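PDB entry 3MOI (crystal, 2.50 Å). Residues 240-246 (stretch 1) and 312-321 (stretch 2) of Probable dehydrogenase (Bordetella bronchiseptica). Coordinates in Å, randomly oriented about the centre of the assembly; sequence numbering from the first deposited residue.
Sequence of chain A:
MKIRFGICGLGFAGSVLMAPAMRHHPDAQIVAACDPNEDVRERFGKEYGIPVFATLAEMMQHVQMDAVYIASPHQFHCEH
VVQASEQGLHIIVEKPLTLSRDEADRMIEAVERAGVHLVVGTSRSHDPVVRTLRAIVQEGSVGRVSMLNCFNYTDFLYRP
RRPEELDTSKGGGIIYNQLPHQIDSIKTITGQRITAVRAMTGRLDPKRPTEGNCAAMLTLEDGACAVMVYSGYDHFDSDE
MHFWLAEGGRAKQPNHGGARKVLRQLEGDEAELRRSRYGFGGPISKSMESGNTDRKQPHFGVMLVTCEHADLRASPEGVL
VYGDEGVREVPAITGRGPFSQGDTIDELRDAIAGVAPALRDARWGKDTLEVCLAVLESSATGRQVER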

# COMPACT_ATOMS: atom_id res chain seq x y z
N GLU A 240 -0.49 13.86 -2.24
CA GLU A 240 0.71 14.16 -1.46
C GLU A 240 1.86 13.21 -1.75
O GLU A 240 3.01 13.57 -1.63
CB GLU A 240 0.41 14.14 0.03
CG GLU A 240 1.61 14.62 0.87
CD GLU A 240 1.24 14.91 2.32
OE1 GLU A 240 0.04 14.99 2.62
OE2 GLU A 240 2.16 15.05 3.16
N MET A 241 1.57 11.95 -2.10
CA MET A 241 2.65 10.99 -2.33
C MET A 241 2.90 10.88 -3.81
O MET A 241 3.75 10.12 -4.25
CB MET A 241 2.34 9.66 -1.66
CG MET A 241 2.49 9.68 -0.09
SD MET A 241 1.82 8.16 0.63
CE MET A 241 2.06 8.76 2.27
N HIS A 242 2.20 11.71 -4.59
CA HIS A 242 2.45 11.82 -6.02
C HIS A 242 2.62 13.30 -6.42
O HIS A 242 1.81 13.87 -7.16
CB HIS A 242 1.32 11.16 -6.78
CG HIS A 242 1.64 10.92 -8.22
ND1 HIS A 242 2.47 9.90 -8.63
CD2 HIS A 242 1.27 11.59 -9.33
CE1 HIS A 242 2.61 9.96 -9.94
NE2 HIS A 242 1.87 10.96 -10.39
N PHE A 243 3.67 13.94 -5.89
CA PHE A 243 4.15 15.29 -6.30
C PHE A 243 3.09 16.38 -6.30
O PHE A 243 3.26 17.42 -6.96
CB PHE A 243 4.80 15.18 -7.68
CG PHE A 243 5.65 13.95 -7.84
CD1 PHE A 243 6.95 13.93 -7.36
CD2 PHE A 243 5.12 12.79 -8.43
CE1 PHE A 243 7.74 12.80 -7.49
CE2 PHE A 243 5.89 11.62 -8.56
CZ PHE A 243 7.23 11.64 -8.09
N TRP A 244 2.01 16.16 -5.54
CA TRP A 244 0.86 17.07 -5.51
C TRP A 244 0.37 17.41 -6.94
O TRP A 244 0.06 18.56 -7.22
CB TRP A 244 1.17 18.36 -4.70
CG TRP A 244 1.12 18.18 -3.23
CD1 TRP A 244 2.18 18.24 -2.33
CD2 TRP A 244 -0.05 17.92 -2.44
NE1 TRP A 244 1.72 18.01 -1.06
CE2 TRP A 244 0.36 17.84 -1.10
CE3 TRP A 244 -1.40 17.75 -2.74
CZ2 TRP A 244 -0.53 17.56 -0.07
CZ3 TRP A 244 -2.29 17.50 -1.71
CH2 TRP A 244 -1.85 17.39 -0.39
N LEU A 245 0.34 16.39 -7.82
CA LEU A 245 -0.47 16.39 -9.05
C LEU A 245 -1.87 15.81 -8.86
O LEU A 245 -2.03 14.76 -8.28
CB LEU A 245 0.12 15.45 -10.09
CG LEU A 245 1.41 15.68 -10.84
CD1 LEU A 245 1.19 14.98 -12.16
CD2 LEU A 245 1.75 17.17 -11.03
N ALA A 246 -2.90 16.43 -9.44
CA ALA A 246 -4.19 15.74 -9.52
C ALA A 246 -4.17 14.64 -10.55
O ALA A 246 -3.30 14.58 -11.42
CB ALA A 246 -5.34 16.69 -9.79
N LEU A 312 9.43 0.39 -9.95
CA LEU A 312 8.95 1.33 -10.92
C LEU A 312 7.85 2.16 -10.28
O LEU A 312 7.05 1.63 -9.51
CB LEU A 312 8.34 0.56 -12.08
CG LEU A 312 9.13 -0.03 -13.23
CD1 LEU A 312 10.58 -0.25 -12.92
CD2 LEU A 312 8.47 -1.30 -13.83
N ARG A 313 7.77 3.45 -10.63
CA ARG A 313 6.76 4.35 -10.10
C ARG A 313 6.41 5.46 -11.09
O ARG A 313 7.28 5.98 -11.77
CB ARG A 313 7.33 4.99 -8.86
CG ARG A 313 6.47 6.05 -8.20
CD ARG A 313 7.31 6.77 -7.15
NE ARG A 313 6.52 7.80 -6.48
CZ ARG A 313 7.02 8.83 -5.84
NH1 ARG A 313 8.34 9.02 -5.77
NH2 ARG A 313 6.18 9.66 -5.26
N ALA A 314 5.13 5.81 -11.19
CA ALA A 314 4.71 6.80 -12.16
C ALA A 314 5.17 8.14 -11.66
O ALA A 314 5.16 8.36 -10.46
CB ALA A 314 3.21 6.81 -12.36
N SER A 315 5.59 9.01 -12.57
CA SER A 315 5.99 10.37 -12.23
C SER A 315 5.16 11.36 -13.02
O SER A 315 4.38 10.98 -13.93
CB SER A 315 7.46 10.55 -12.58
OG SER A 315 7.64 10.89 -13.95
N PRO A 316 5.34 12.64 -12.73
CA PRO A 316 4.69 13.66 -13.54
C PRO A 316 5.12 13.71 -15.01
O PRO A 316 4.42 14.26 -15.82
CB PRO A 316 5.10 14.98 -12.86
CG PRO A 316 5.72 14.60 -11.58
CD PRO A 316 6.31 13.24 -11.82
N GLU A 317 6.28 13.15 -15.33
CA GLU A 317 6.82 13.17 -16.68
C GLU A 317 6.92 11.76 -17.32
O GLU A 317 7.19 11.64 -18.51
CB GLU A 317 8.19 13.87 -16.68
CG GLU A 317 8.23 15.28 -17.34
CD GLU A 317 8.30 16.49 -16.36
OE1 GLU A 317 9.06 16.47 -15.33
OE2 GLU A 317 7.57 17.48 -16.66
N GLY A 318 6.72 10.69 -16.56
CA GLY A 318 6.99 9.38 -17.11
C GLY A 318 7.10 8.38 -16.00
O GLY A 318 6.24 8.33 -15.11
N VAL A 319 8.16 7.58 -16.03
CA VAL A 319 8.35 6.61 -14.97
C VAL A 319 9.69 6.75 -14.27
O VAL A 319 10.76 6.82 -14.91
CB VAL A 319 8.23 5.18 -15.48
CG1 VAL A 319 8.60 4.23 -14.38
CG2 VAL A 319 6.77 4.90 -16.04
N LEU A 320 9.63 6.73 -12.95
CA LEU A 320 10.82 6.77 -12.13
C LEU A 320 11.26 5.32 -11.96
O LEU A 320 10.49 4.51 -11.47
CB LEU A 320 10.50 7.47 -10.78
CG LEU A 320 10.56 9.02 -10.85
CD1 LEU A 320 9.83 9.69 -9.68
CD2 LEU A 320 12.06 9.58 -10.95
N VAL A 321 12.47 4.98 -12.44
CA VAL A 321 13.04 3.63 -12.32
C VAL A 321 14.09 3.62 -11.23
O VAL A 321 15.20 4.11 -11.43
CB VAL A 321 13.72 3.14 -13.60
CG1 VAL A 321 14.32 1.76 -13.42
CG2 VAL A 321 12.76 3.15 -14.71

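The contact is built around one aromatic ring. Phe243 sits in a loop with its CA-to-CB bond directed toward the second stretch, and its chi1 of -41° (m) lays the ring along the hairpin formed by strands 312-314 and 318-321. It has the largest area covered by the partner stretch, 81 Å², followed by Pro316 with 70 Å². The two meet as a CH-pi pair: CD of Pro316 lies 3.9 Å from the centroid of the Phe243 ring, 24° off the ring normal, and comes within 3.6 Å of Phe243 CD2. Proline suits this place because its CD, bonded to the backbone nitrogen, carries hydrogens that can point into an aromatic face, and because the closed ring, puckered C-gamma exo, holds CD and its neighbours in a fixed place against the aromatic face.

The apolar patch extends from this pair in two directions. Beyond the tip of the ring, Phe243 CZ touches Leu320 CD1 at 3.6 Å, a contact made by a leucine that points toward the first stretch from the returning strand. Near the proline, Leu245 also points toward its partner and sets CD1 4.0 Å from Pro316 CB, so that Pro316 packs against two side chains of the loop. Between them, Trp244 stays out of reach. Phe243 and Trp244 both have positive phi, and the backbone hydrogen bond from Leu245 N to His242 O, 3.0 Å, closes the tight turn that presents Phe243 and Leu245 to the same partner.

The hairpin supplies a braced surface. Arg313 and Leu320 pair through both backbone directions, Arg313 N to Leu320 O at 3.0 Å and Leu320 N to Arg313 O at 2.7 Å, which places their side chains next to each other, both toward the first stretch. Ser315 points away and uses its OG inside the turn, accepting from Glu317 N at 3.0 Å and, weakly, from Gly318 N at 2.8 Å. Gly318 adopts backbone angles, 163/-131, at which a CB would be jammed against the preceding carbonyl oxygen; glycine is therefore required by the turn itself, with no part in the contact.

Toward the polar edge, His242 starts sideways, but its ring end comes nearer. CE1 approaches Ala314 O to 3.1 Å, with the oxygen near the ring plane, and lies 4.0 Å from Ala314 CB. The small alanine side chain leaves the imidazole edge close to the strand backbone.

Arg313 closes the contact. Its chi1 to chi3 are all t, and this extended chain carries the guanidinium alongside the tip of the Phe243 ring to the backbone of Met241, where NH2 donates to Met241 O at 2.7 Å with an angle of 131°. This is the only hydrogen bond between the stretches. The oxygen lies at the guanidinium edge, where the N-H groups point, while Phe243 CZ covers one face, 3.6 Å from Arg313 NH2. Arginine fits both demands: a planar group that can be covered by an aromatic carbon while its edge satisfies a buried carbonyl.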